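Local coordinates for purine nucleoside phosphorylase (Thermus thermophilus, PDB 1ODK), which probably catalyses the reversible phosphorolysis of purine nucleosides, releasing the free base and a pentose 1-phosphate, at residues B[8-13]-B[78-83]; B[14-19]-B[230-235]; B[85-90]-B[198-203]; B[154-159]-B[176-181]. All blocks are in the same frame, centred on the assembly; numbering follows the deposited sequence.

Interaction 1 of 4, residues B[8-13]-B[78-83]; sequences AHPGDV and VRLGAR
Two torsions aim L80 at the loop 8-13: chi1 of -70° sets CG anti to the carbonyl carbon, and chi2 of 170° spreads the two methyls over the facing segment. On the other side V13, with CG1 anti to its backbone N, turns CG2 to the leucine, and the two side chains cross at about a right angle. L80 CD1 lies 3.9 Å from V13 CG2 and 4.1 Å from A8 CB. The other branch reaches the start of the turn, where L80 CD2 is 3.8 Å from P10 CD and 3.5 Å from P10 N. A branched side chain suits this place because one methyl packs on A8 and V13, the other on P10 and the A8 carbonyl; P3 and V6 also touch it. An alanine at L80 would remove both methyls and would probably loosen the packing of A8, P10 and V13 against the end of the helix. The loop holds its own shape through polar bonds: H9 N donates to D12 OD2 at 2.9 Å, while G11 N points straight at H9 ND1 in the ring plane. Between the backbones, P10 O and L80 O, both acceptors, stand 3.2 Å apart and cannot bond. A water joins the two segments, donating to V13 O and to G81 O. G81 has a positive phi of 106°, where a side chain would jam against the preceding carbonyl oxygen, so glycine fits. With two bonds back into the last turn it makes the Schellman motif that closes helix 67-79, against which the N-terminal loop packs.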
loop_
_atom_site.group_PDB
_atom_site.type_symbol
_atom_site.label_atom_id
_atom_site.label_comp_id
_atom_site.label_asym_id
_atom_site.label_seq_id
_atom_site.Cartn_x
_atom_site.Cartn_y
_atom_site.Cartn_z
ATOM N N ALA B 8 -11.561 35.170 11.712
ATOM C CA ALA B 8 -12.610 36.081 11.292
ATOM C C ALA B 8 -13.904 35.673 11.980
ATOM O O ALA B 8 -13.936 34.700 12.731
ATOM C CB ALA B 8 -12.781 36.009 9.784
ATOM N N HIS B 9 -14.964 36.431 11.728
ATOM C CA HIS B 9 -16.271 36.127 12.290
ATOM C C HIS B 9 -17.198 35.813 11.121
ATOM O O HIS B 9 -17.104 36.443 10.068
ATOM C CB HIS B 9 -16.810 37.321 13.076
ATOM C CG HIS B 9 -18.172 37.090 13.654
ATOM N ND1 HIS B 9 -19.289 36.893 12.869
ATOM C CD2 HIS B 9 -18.593 37.006 14.937
ATOM C CE1 HIS B 9 -20.339 36.696 13.645
ATOM N NE2 HIS B 9 -19.946 36.759 14.905
ATOM N N PRO B 10 -18.102 34.832 11.286
ATOM C CA PRO B 10 -19.033 34.453 10.217
ATOM C C PRO B 10 -19.515 35.596 9.320
ATOM O O PRO B 10 -19.569 35.443 8.098
ATOM C CB PRO B 10 -20.161 33.779 10.984
ATOM C CG PRO B 10 -19.401 33.033 12.046
ATOM C CD PRO B 10 -18.372 34.057 12.514
ATOM N N GLY B 11 -19.851 36.739 9.913
ATOM C CA GLY B 11 -20.320 37.865 9.120
ATOM C C GLY B 11 -19.297 38.448 8.154
ATOM O O GLY B 11 -19.660 39.109 7.182
ATOM N N ASP B 12 -18.018 38.201 8.414
ATOM C CA ASP B 12 -16.942 38.719 7.567
ATOM C C ASP B 12 -16.792 38.052 6.203
ATOM O O ASP B 12 -16.377 38.694 5.241
ATOM C CB ASP B 12 -15.591 38.595 8.277
ATOM C CG ASP B 12 -15.495 39.451 9.513
ATOM O OD1 ASP B 12 -16.074 40.558 9.517
ATOM O OD2 ASP B 12 -14.821 39.020 10.475
ATOM N N VAL B 13 -17.113 36.765 6.129
ATOM C CA VAL B 13 -16.951 35.999 4.896
ATOM C C VAL B 13 -18.216 35.844 4.061
ATOM O O VAL B 13 -19.275 35.503 4.580
ATOM C CB VAL B 13 -16.389 34.594 5.222
ATOM C CG1 VAL B 13 -16.187 33.792 3.944
ATOM C CG2 VAL B 13 -15.074 34.738 6.000
ATOM N N VAL B 78 -15.645 27.194 5.514
ATOM C CA VAL B 78 -16.971 26.593 5.491
ATOM C C VAL B 78 -17.690 26.890 6.806
ATOM O O VAL B 78 -18.890 27.178 6.818
ATOM C CB VAL B 78 -16.895 25.063 5.271
ATOM C CG1 VAL B 78 -18.260 24.424 5.525
ATOM C CG2 VAL B 78 -16.451 24.773 3.846
ATOM N N ARG B 79 -16.950 26.830 7.909
ATOM C CA ARG B 79 -17.527 27.127 9.212
ATOM C C ARG B 79 -17.934 28.596 9.259
ATOM O O ARG B 79 -18.872 28.966 9.958
ATOM C CB ARG B 79 -16.520 26.838 10.330
ATOM C CG ARG B 79 -16.335 25.361 10.650
ATOM C CD ARG B 79 -17.671 24.701 10.963
ATOM N NE ARG B 79 -17.579 23.722 12.045
ATOM C CZ ARG B 79 -17.414 24.038 13.328
ATOM N NH1 ARG B 79 -17.323 25.310 13.699
ATOM N NH2 ARG B 79 -17.354 23.081 14.244
ATOM N N LEU B 80 -17.228 29.426 8.497
ATOM C CA LEU B 80 -17.505 30.857 8.452
ATOM C C LEU B 80 -18.618 31.225 7.474
ATOM O O LEU B 80 -18.944 32.401 7.319
ATOM C CB LEU B 80 -16.225 31.630 8.105
ATOM C CG LEU B 80 -15.152 31.642 9.199
ATOM C CD1 LEU B 80 -13.844 32.213 8.665
ATOM C CD2 LEU B 80 -15.660 32.462 10.386
ATOM N N GLY B 81 -19.189 30.226 6.805
ATOM C CA GLY B 81 -20.276 30.490 5.879
ATOM C C GLY B 81 -19.987 30.405 4.391
ATOM O O GLY B 81 -20.872 30.698 3.580
ATOM N N ALA B 82 -18.770 30.019 4.010
ATOM C CA ALA B 82 -18.450 29.916 2.588
ATOM C C ALA B 82 -19.273 28.783 1.978
ATOM O O ALA B 82 -19.389 27.706 2.566
ATOM C CB ALA B 82 -16.949 29.660 2.392
ATOM N N ARG B 83 -19.843 29.033 0.801
ATOM C CA ARG B 83 -20.679 28.050 0.114
ATOM C C ARG B 83 -20.186 27.724 -1.291
ATOM O O ARG B 83 -20.394 26.617 -1.789
ATOM C CB ARG B 83 -22.119 28.565 0.046
ATOM C CG ARG B 83 -22.756 28.716 1.415
ATOM C CD ARG B 83 -23.007 27.351 2.045
ATOM N NE ARG B 83 -22.942 27.388 3.505
ATOM C CZ ARG B 83 -23.652 28.206 4.277
ATOM N NH1 ARG B 83 -24.499 29.073 3.734
ATOM N NH2 ARG B 83 -23.509 28.160 5.597
HETATM O O HOH W 1 -21.454 33.445 4.262
#

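Interaction 2 of 4, residues B[14-19]-B[230-235]; sequences AERVLL and EAVLEV
R16 makes the first shell almost alone, using two nitrogens of its guanidinium. NE donates to V232 O at 2.8 Å; the oxygen lies in the guanidinium plane, but the nitrogen stands above the carbonyl plane, and the bond is bent to 132°. NH1 forms a salt bridge with the C-terminal carboxylate, 2.9 Å from V235 OXT, and NE adds a weak bond to the same oxygen. The carbonyl and the carboxylate therefore both meet the guanidinium at its edge. Behind this head the side chain runs out straight from CG to NE, its CG anti to the carbonyl carbon (chi1 -59°), and its methylenes pass along V232, with R16 CD 4.1 Å from V232 CB. A long side chain with a charged, flat tip suits the place, covering the valine while reaching the chain terminus. An alanine here would remove these donors and would probably loosen the hold of strand 16-20 on the chain terminus. Next out, L18 CD2 meets V232 CG1 at 4.2 Å, and V232 also packs on V84 and V86 of the adjoining strand, where a compact beta-branched residue suits. R16 itself is held by backbone bonding to S59. Salt bridges from E230 to K54 and from E234 to R140 tie residues 230-235 to their surroundings. So near the helix C-terminal end, the charge of R16 would probably be favoured by the helix dipole. The whole is characteristic of an alpha/beta fold, in which the C-terminal helix 214-233 lies against strands 16-20 and 84-93 of the central sheet.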
loop_
_atom_site.group_PDB
_atom_site.type_symbol
_atom_site.label_atom_id
_atom_site.label_comp_id
_atom_site.label_asym_id
_atom_site.label_seq_id
_atom_site.Cartn_x
_atom_site.Cartn_y
_atom_site.Cartn_z
ATOM N N ALA B 14 -18.091 36.081 2.760
ATOM C CA ALA B 14 -19.224 35.963 1.848
ATOM C C ALA B 14 -19.454 34.507 1.465
ATOM O O ALA B 14 -18.604 33.648 1.704
ATOM C CB ALA B 14 -18.973 36.791 0.590
ATOM N N GLU B 15 -20.609 34.228 0.872
ATOM C CA GLU B 15 -20.914 32.869 0.448
ATOM C C GLU B 15 -20.010 32.450 -0.706
ATOM O O GLU B 15 -19.661 31.275 -0.832
ATOM C CB GLU B 15 -22.377 32.754 0.018
ATOM C CG GLU B 15 -23.361 32.745 1.167
ATOM C CD GLU B 15 -24.788 32.492 0.710
ATOM O OE1 GLU B 15 -25.673 32.374 1.582
ATOM O OE2 GLU B 15 -25.026 32.411 -0.516
ATOM N N ARG B 16 -19.643 33.416 -1.544
ATOM C CA ARG B 16 -18.786 33.168 -2.699
ATOM C C ARG B 16 -17.364 33.601 -2.369
ATOM O O ARG B 16 -17.133 34.744 -1.971
ATOM C CB ARG B 16 -19.309 33.940 -3.913
ATOM C CG ARG B 16 -20.733 33.558 -4.288
ATOM C CD ARG B 16 -21.283 34.391 -5.438
ATOM N NE ARG B 16 -22.609 33.915 -5.826
ATOM C CZ ARG B 16 -23.698 34.039 -5.074
ATOM N NH1 ARG B 16 -24.861 33.564 -5.505
ATOM N NH2 ARG B 16 -23.632 34.654 -3.900
ATOM N N VAL B 17 -16.408 32.695 -2.562
ATOM C CA VAL B 17 -15.018 32.982 -2.219
ATOM C C VAL B 17 -13.995 32.522 -3.254
ATOM O O VAL B 17 -14.118 31.427 -3.800
ATOM C CB VAL B 17 -14.646 32.274 -0.889
ATOM C CG1 VAL B 17 -13.316 32.798 -0.362
ATOM C CG2 VAL B 17 -15.765 32.443 0.130
ATOM N N LEU B 18 -12.991 33.356 -3.520
ATOM C CA LEU B 18 -11.912 32.979 -4.432
ATOM C C LEU B 18 -10.762 32.560 -3.514
ATOM O O LEU B 18 -10.542 33.182 -2.470
ATOM C CB LEU B 18 -11.459 34.148 -5.314
ATOM C CG LEU B 18 -12.428 34.736 -6.349
ATOM C CD1 LEU B 18 -11.617 35.470 -7.415
ATOM C CD2 LEU B 18 -13.265 33.647 -6.989
ATOM N N LEU B 19 -10.035 31.515 -3.904
ATOM C CA LEU B 19 -8.937 31.000 -3.099
ATOM C C LEU B 19 -7.558 31.044 -3.753
ATOM O O LEU B 19 -7.094 30.040 -4.297
ATOM C CB LEU B 19 -9.228 29.546 -2.695
ATOM C CG LEU B 19 -10.486 29.273 -1.865
ATOM C CD1 LEU B 19 -10.694 27.772 -1.696
ATOM C CD2 LEU B 19 -10.352 29.944 -0.510
ATOM N N GLU B 230 -16.627 36.020 -12.606
ATOM C CA GLU B 230 -17.816 35.910 -13.437
ATOM C C GLU B 230 -18.547 34.598 -13.163
ATOM O O GLU B 230 -19.779 34.553 -13.105
ATOM C CB GLU B 230 -17.426 35.989 -14.912
ATOM C CG GLU B 230 -16.977 37.371 -15.338
ATOM C CD GLU B 230 -18.091 38.391 -15.206
ATOM O OE1 GLU B 230 -17.910 39.393 -14.486
ATOM O OE2 GLU B 230 -19.155 38.183 -15.824
ATOM N N ALA B 231 -17.776 33.532 -12.981
ATOM C CA ALA B 231 -18.335 32.212 -12.721
ATOM C C ALA B 231 -19.083 32.090 -11.393
ATOM O O ALA B 231 -20.179 31.525 -11.348
ATOM C CB ALA B 231 -17.221 31.157 -12.791
ATOM N N VAL B 232 -18.505 32.609 -10.309
ATOM C CA VAL B 232 -19.163 32.493 -9.008
ATOM C C VAL B 232 -20.482 33.241 -8.940
ATOM O O VAL B 232 -21.337 32.922 -8.114
ATOM C CB VAL B 232 -18.257 32.963 -7.834
ATOM C CG1 VAL B 232 -17.049 32.051 -7.724
ATOM C CG2 VAL B 232 -17.832 34.407 -8.023
ATOM N N LEU B 233 -20.650 34.234 -9.803
ATOM C CA LEU B 233 -21.895 34.987 -9.832
ATOM C C LEU B 233 -22.965 34.171 -10.559
ATOM O O LEU B 233 -24.159 34.399 -10.379
ATOM C CB LEU B 233 -21.690 36.337 -10.528
ATOM C CG LEU B 233 -21.453 37.546 -9.608
ATOM C CD1 LEU B 233 -20.306 37.273 -8.653
ATOM C CD2 LEU B 233 -21.175 38.775 -10.459
ATOM N N GLU B 234 -22.520 33.207 -11.363
ATOM C CA GLU B 234 -23.413 32.341 -12.135
ATOM C C GLU B 234 -24.021 31.234 -11.286
ATOM O O GLU B 234 -24.960 30.564 -11.710
ATOM C CB GLU B 234 -22.648 31.700 -13.294
ATOM C CG GLU B 234 -22.036 32.685 -14.262
ATOM C CD GLU B 234 -23.044 33.233 -15.246
ATOM O OE1 GLU B 234 -24.102 33.734 -14.807
ATOM O OE2 GLU B 234 -22.772 33.165 -16.463
ATOM N N VAL B 235 -23.472 31.029 -10.096
ATOM C CA VAL B 235 -23.965 29.989 -9.203
ATOM C C VAL B 235 -24.439 30.587 -7.884
ATOM O O VAL B 235 -25.240 29.921 -7.194
ATOM C CB VAL B 235 -22.874 28.927 -8.916
ATOM C CG1 VAL B 235 -22.500 28.205 -10.204
ATOM C CG2 VAL B 235 -21.646 29.587 -8.311
ATOM O OXT VAL B 235 -23.993 31.707 -7.554
#

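Interaction 3 of 4, residues B[85-90]-B[198-203]; sequences LVRVGT and AILAVS
R87 leaves its strand with CG anti to the backbone N (chi1 165°), and its CB at once meets a small neighbour, A198 CB, at 4.0 Å. From CG the chain stays extended to NE, which is 3.7 Å from L200 CD2 and takes E179 as its salt-bridge partner. The same leucine methyl covers one face of the guanidinium, coming closest at 3.5 Å between R87 NH2 and L200 CD2. NH2 ends in a second salt bridge, to E181, so the buried charge is paired twice. G89 suits the space beside this group, since a CB on it would collide with R87 NH1. The strands that carry these residues, 84-93 and 195-205, run parallel in the middle of the mixed sheet of this alpha/beta phosphorylase fold, the axes of segments 85-90 and 198-203 12° apart. Two bonds of their ladder are good, I199 N donating to R87 O at 3.0 Å, nearly along the C=O axis, and A201 N to G89 O at 2.9 Å; the middle one, from G89 N to I199 O, is weak. V88 and I199 share a face and meet through apolar atoms, V88 CG1 lying 3.8 Å from I199 CG2, and helix 214-233 covers them, A228 on V88 and M224 and V227 on I199. Farther along, T90 CB is 3.6 Å from S203 OG, and T90 also packs on R44 of a neighbouring subunit.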
loop_
_atom_site.group_PDB
_atom_site.type_symbol
_atom_site.label_atom_id
_atom_site.label_comp_id
_atom_site.label_asym_id
_atom_site.label_seq_id
_atom_site.Cartn_x
_atom_site.Cartn_y
_atom_site.Cartn_z
ATOM N N LEU B 85 -16.625 28.007 -3.394
ATOM C CA LEU B 85 -15.201 28.307 -3.308
ATOM C C LEU B 85 -14.448 27.925 -4.569
ATOM O O LEU B 85 -14.423 26.756 -4.964
ATOM C CB LEU B 85 -14.581 27.586 -2.104
ATOM C CG LEU B 85 -15.263 27.829 -0.754
ATOM C CD1 LEU B 85 -16.491 26.940 -0.648
ATOM C CD2 LEU B 85 -14.308 27.513 0.387
ATOM N N VAL B 86 -13.821 28.917 -5.192
ATOM C CA VAL B 86 -13.078 28.680 -6.419
ATOM C C VAL B 86 -11.595 28.978 -6.270
ATOM O O VAL B 86 -11.192 30.120 -6.030
ATOM C CB VAL B 86 -13.654 29.523 -7.589
ATOM C CG1 VAL B 86 -12.812 29.335 -8.852
ATOM C CG2 VAL B 86 -15.101 29.112 -7.853
ATOM N N ARG B 87 -10.781 27.936 -6.395
ATOM C CA ARG B 87 -9.342 28.110 -6.316
ATOM C C ARG B 87 -8.854 28.780 -7.592
ATOM O O ARG B 87 -9.286 28.440 -8.693
ATOM C CB ARG B 87 -8.628 26.758 -6.155
ATOM C CG ARG B 87 -7.115 26.828 -6.425
ATOM C CD ARG B 87 -6.392 25.546 -6.017
ATOM N NE ARG B 87 -5.120 25.375 -6.726
ATOM C CZ ARG B 87 -4.072 26.186 -6.615
ATOM N NH1 ARG B 87 -4.124 27.244 -5.812
ATOM N NH2 ARG B 87 -2.976 25.945 -7.323
ATOM N N VAL B 88 -7.977 29.762 -7.431
ATOM C CA VAL B 88 -7.374 30.444 -8.564
ATOM C C VAL B 88 -5.889 30.406 -8.253
ATOM O O VAL B 88 -5.444 30.919 -7.226
ATOM C CB VAL B 88 -7.849 31.914 -8.707
ATOM C CG1 VAL B 88 -9.297 31.943 -9.180
ATOM C CG2 VAL B 88 -7.702 32.659 -7.382
ATOM N N GLY B 89 -5.120 29.766 -9.121
ATOM C CA GLY B 89 -3.698 29.682 -8.861
ATOM C C GLY B 89 -2.879 29.406 -10.095
ATOM O O GLY B 89 -3.362 29.536 -11.222
ATOM N N THR B 90 -1.629 29.022 -9.868
ATOM C CA THR B 90 -0.700 28.722 -10.941
ATOM C C THR B 90 -0.430 27.227 -10.999
ATOM O O THR B 90 -0.674 26.501 -10.034
ATOM C CB THR B 90 0.624 29.450 -10.724
ATOM O OG1 THR B 90 1.085 29.186 -9.394
ATOM C CG2 THR B 90 0.441 30.952 -10.911
ATOM N N ALA B 198 -11.900 24.954 -9.603
ATOM C CA ALA B 198 -10.537 25.436 -9.714
ATOM C C ALA B 198 -10.174 25.788 -11.144
ATOM O O ALA B 198 -10.478 25.050 -12.082
ATOM C CB ALA B 198 -9.556 24.383 -9.174
ATOM N N ILE B 199 -9.543 26.943 -11.305
ATOM C CA ILE B 199 -9.072 27.370 -12.606
ATOM C C ILE B 199 -7.624 27.776 -12.354
ATOM O O ILE B 199 -7.312 28.395 -11.332
ATOM C CB ILE B 199 -9.899 28.541 -13.169
ATOM C CG1 ILE B 199 -9.337 28.945 -14.535
ATOM C CG2 ILE B 199 -9.917 29.703 -12.187
ATOM C CD1 ILE B 199 -10.208 29.932 -15.283
ATOM N N LEU B 200 -6.735 27.397 -13.261
ATOM C CA LEU B 200 -5.324 27.704 -13.086
ATOM C C LEU B 200 -4.716 28.376 -14.300
ATOM O O LEU B 200 -5.211 28.241 -15.415
ATOM C CB LEU B 200 -4.535 26.417 -12.813
ATOM C CG LEU B 200 -4.997 25.511 -11.668
ATOM C CD1 LEU B 200 -4.222 24.205 -11.714
ATOM C CD2 LEU B 200 -4.790 26.218 -10.326
ATOM N N ALA B 201 -3.628 29.093 -14.065
ATOM C CA ALA B 201 -2.889 29.749 -15.130
ATOM C C ALA B 201 -1.526 29.061 -15.148
ATOM O O ALA B 201 -0.872 28.955 -14.111
ATOM C CB ALA B 201 -2.726 31.235 -14.826
ATOM N N VAL B 202 -1.110 28.568 -16.311
ATOM C CA VAL B 202 0.186 27.908 -16.426
ATOM C C VAL B 202 1.293 28.943 -16.217
ATOM O O VAL B 202 1.363 29.941 -16.932
ATOM C CB VAL B 202 0.359 27.253 -17.814
ATOM C CG1 VAL B 202 1.741 26.623 -17.927
ATOM C CG2 VAL B 202 -0.715 26.206 -18.028
ATOM N N SER B 203 2.151 28.704 -15.232
ATOM C CA SER B 203 3.237 29.631 -14.931
ATOM C C SER B 203 4.599 29.124 -15.385
ATOM O O SER B 203 5.588 29.857 -15.336
ATOM C CB SER B 203 3.286 29.903 -13.430
ATOM O OG SER B 203 3.486 28.697 -12.714
#

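Interaction 4 of 4, residues B[154-159]-B[176-181]; sequences ASEDAF and LAFEME
The beta-alpha-beta unit of strand 152-156, helix 164-171 and strand 175-179 brings its two parallel strands side by side here. A154 N donates to A177 O, E179 N to A154 O at 2.9 Å, and E156 N to E179 O at 3.0 Å. Small A154 lets its CB rest over one face of the F178 ring, 4.1 Å from the centroid, a CH-pi contact. Beyond the ladder M180 lies along the turn: its CG is 3.4 Å from E156 O, and its SD, 3.9 Å from F159 CD1, makes an oblique Met-aromatic contact. F159 in turn meets H5 of a neighbouring subunit edge-to-face. E179 bends at chi2 (82°), which brings its carboxylate back to S155. S155 OG donates to the syn lone pair of E179 OE2 at a very short 2.4 Å, and also bonds S183. E179 OE1 meets E181 N from above the carboxylate plane, at 3.0 Å, and is further held by A182. With these donors and the charge of R87 around one buried carboxylate, E179 is likely to be ionised and held in one rotation, two residues before the N-cap E181 of helix 182-192.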
loop_
_atom_site.group_PDB
_atom_site.type_symbol
_atom_site.label_atom_id
_atom_site.label_comp_id
_atom_site.label_asym_id
_atom_site.label_seq_id
_atom_site.Cartn_x
_atom_site.Cartn_y
_atom_site.Cartn_z
ATOM N N ALA B 154 -2.840 17.450 -11.433
ATOM C CA ALA B 154 -2.418 16.517 -10.402
ATOM C C ALA B 154 -2.007 17.378 -9.217
ATOM O O ALA B 154 -1.220 18.312 -9.378
ATOM C CB ALA B 154 -1.230 15.673 -10.888
ATOM N N SER B 155 -2.565 17.085 -8.046
ATOM C CA SER B 155 -2.233 17.817 -6.828
ATOM C C SER B 155 -1.152 17.012 -6.101
ATOM O O SER B 155 -1.398 15.888 -5.653
ATOM C CB SER B 155 -3.470 17.960 -5.930
ATOM O OG SER B 155 -4.526 18.636 -6.596
ATOM N N GLU B 156 0.040 17.586 -5.984
ATOM C CA GLU B 156 1.150 16.895 -5.333
ATOM C C GLU B 156 1.610 17.588 -4.056
ATOM O O GLU B 156 1.239 18.735 -3.792
ATOM C CB GLU B 156 2.326 16.800 -6.300
ATOM C CG GLU B 156 2.826 18.156 -6.739
ATOM C CD GLU B 156 4.045 18.069 -7.618
ATOM O OE1 GLU B 156 4.483 19.121 -8.120
ATOM O OE2 GLU B 156 4.564 16.948 -7.799
ATOM N N ASP B 157 2.435 16.883 -3.284
ATOM C CA ASP B 157 2.979 17.385 -2.020
ATOM C C ASP B 157 4.421 17.870 -2.138
ATOM O O ASP B 157 4.787 18.888 -1.550
ATOM C CB ASP B 157 2.942 16.286 -0.948
ATOM C CG ASP B 157 1.584 16.143 -0.290
ATOM O OD1 ASP B 157 1.379 15.133 0.415
ATOM O OD2 ASP B 157 0.728 17.036 -0.464
ATOM N N ALA B 158 5.240 17.130 -2.885
ATOM C CA ALA B 158 6.659 17.463 -3.040
ATOM C C ALA B 158 7.014 18.158 -4.353
ATOM O O ALA B 158 7.428 17.520 -5.323
ATOM C CB ALA B 158 7.509 16.200 -2.868
ATOM N N PHE B 159 6.861 19.479 -4.351
ATOM C CA PHE B 159 7.147 20.336 -5.500
ATOM C C PHE B 159 8.474 19.990 -6.183
ATOM O O PHE B 159 8.546 19.874 -7.406
ATOM C CB PHE B 159 7.185 21.794 -5.020
ATOM C CG PHE B 159 7.339 22.807 -6.121
ATOM C CD1 PHE B 159 6.226 23.289 -6.806
ATOM C CD2 PHE B 159 8.596 23.293 -6.465
ATOM C CE1 PHE B 159 6.365 24.242 -7.817
ATOM C CE2 PHE B 159 8.746 24.248 -7.479
ATOM C CZ PHE B 159 7.632 24.723 -8.154
ATOM N N LEU B 176 -2.683 17.461 -17.277
ATOM C CA LEU B 176 -2.261 18.629 -18.040
ATOM C C LEU B 176 -1.172 19.417 -17.333
ATOM O O LEU B 176 -0.271 19.947 -17.975
ATOM C CB LEU B 176 -3.454 19.547 -18.285
ATOM C CG LEU B 176 -4.642 18.945 -19.031
ATOM C CD1 LEU B 176 -5.769 19.963 -19.089
ATOM C CD2 LEU B 176 -4.211 18.531 -20.433
ATOM N N ALA B 177 -1.266 19.495 -16.010
ATOM C CA ALA B 177 -0.301 20.251 -15.224
ATOM C C ALA B 177 -0.355 19.824 -13.763
ATOM O O ALA B 177 -1.266 19.100 -13.353
ATOM C CB ALA B 177 -0.605 21.749 -15.342
ATOM N N PHE B 178 0.624 20.283 -12.989
ATOM C CA PHE B 178 0.715 19.976 -11.569
ATOM C C PHE B 178 0.518 21.224 -10.716
ATOM O O PHE B 178 1.014 22.298 -11.041
ATOM C CB PHE B 178 2.091 19.391 -11.218
ATOM C CG PHE B 178 2.314 18.002 -11.723
ATOM C CD1 PHE B 178 2.486 17.760 -13.082
ATOM C CD2 PHE B 178 2.345 16.931 -10.839
ATOM C CE1 PHE B 178 2.686 16.465 -13.558
ATOM C CE2 PHE B 178 2.545 15.629 -11.302
ATOM C CZ PHE B 178 2.714 15.399 -12.664
ATOM N N GLU B 179 -0.217 21.072 -9.622
ATOM C CA GLU B 179 -0.425 22.170 -8.687
ATOM C C GLU B 179 -0.449 21.513 -7.305
ATOM O O GLU B 179 -0.104 20.334 -7.193
ATOM C CB GLU B 179 -1.702 22.959 -9.017
ATOM C CG GLU B 179 -2.934 22.135 -9.283
ATOM C CD GLU B 179 -3.610 21.705 -8.011
ATOM O OE1 GLU B 179 -4.103 22.586 -7.275
ATOM O OE2 GLU B 179 -3.643 20.489 -7.747
ATOM N N MET B 180 -0.841 22.226 -6.257
ATOM C CA MET B 180 -0.772 21.615 -4.929
ATOM C C MET B 180 -1.954 21.857 -3.996
ATOM O O MET B 180 -1.778 21.860 -2.775
ATOM C CB MET B 180 0.510 22.103 -4.235
ATOM C CG MET B 180 1.797 21.859 -5.033
ATOM S SD MET B 180 3.256 22.684 -4.322
ATOM C CE MET B 180 3.442 21.738 -2.808
ATOM N N GLU B 181 -3.153 22.039 -4.534
ATOM C CA GLU B 181 -4.287 22.317 -3.659
ATOM C C GLU B 181 -5.637 21.737 -4.068
ATOM O O GLU B 181 -6.460 21.399 -3.214
ATOM C CB GLU B 181 -4.448 23.837 -3.506
ATOM C CG GLU B 181 -3.312 24.549 -2.772
ATOM C CD GLU B 181 -2.088 24.828 -3.633
ATOM O OE1 GLU B 181 -1.063 25.246 -3.056
ATOM O OE2 GLU B 181 -2.141 24.646 -4.873
#

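How the interactions relate
Interaction 3 lies at the heart of the chain, its centre about 4 Å from the chain's centre, and interactions 2 and 4 flank it on opposite sides through neighbouring strands of one sheet. V17 and L19 bond the backbone of V86, linking interactions 2 and 3, while the R87 salt bridges join 3 to 4. Interaction 1 lies farthest out, yet most of its touching residues are buried, and it meets interaction 2 through R83 and E15. Chemistry follows position: backbone ladders and paired buried charges in 3 and 4, a salt bridge at the partly buried chain terminus in 2, methyl packing in 1. Interaction 4, and one residue of interaction 3, also meet a neighbouring subunit.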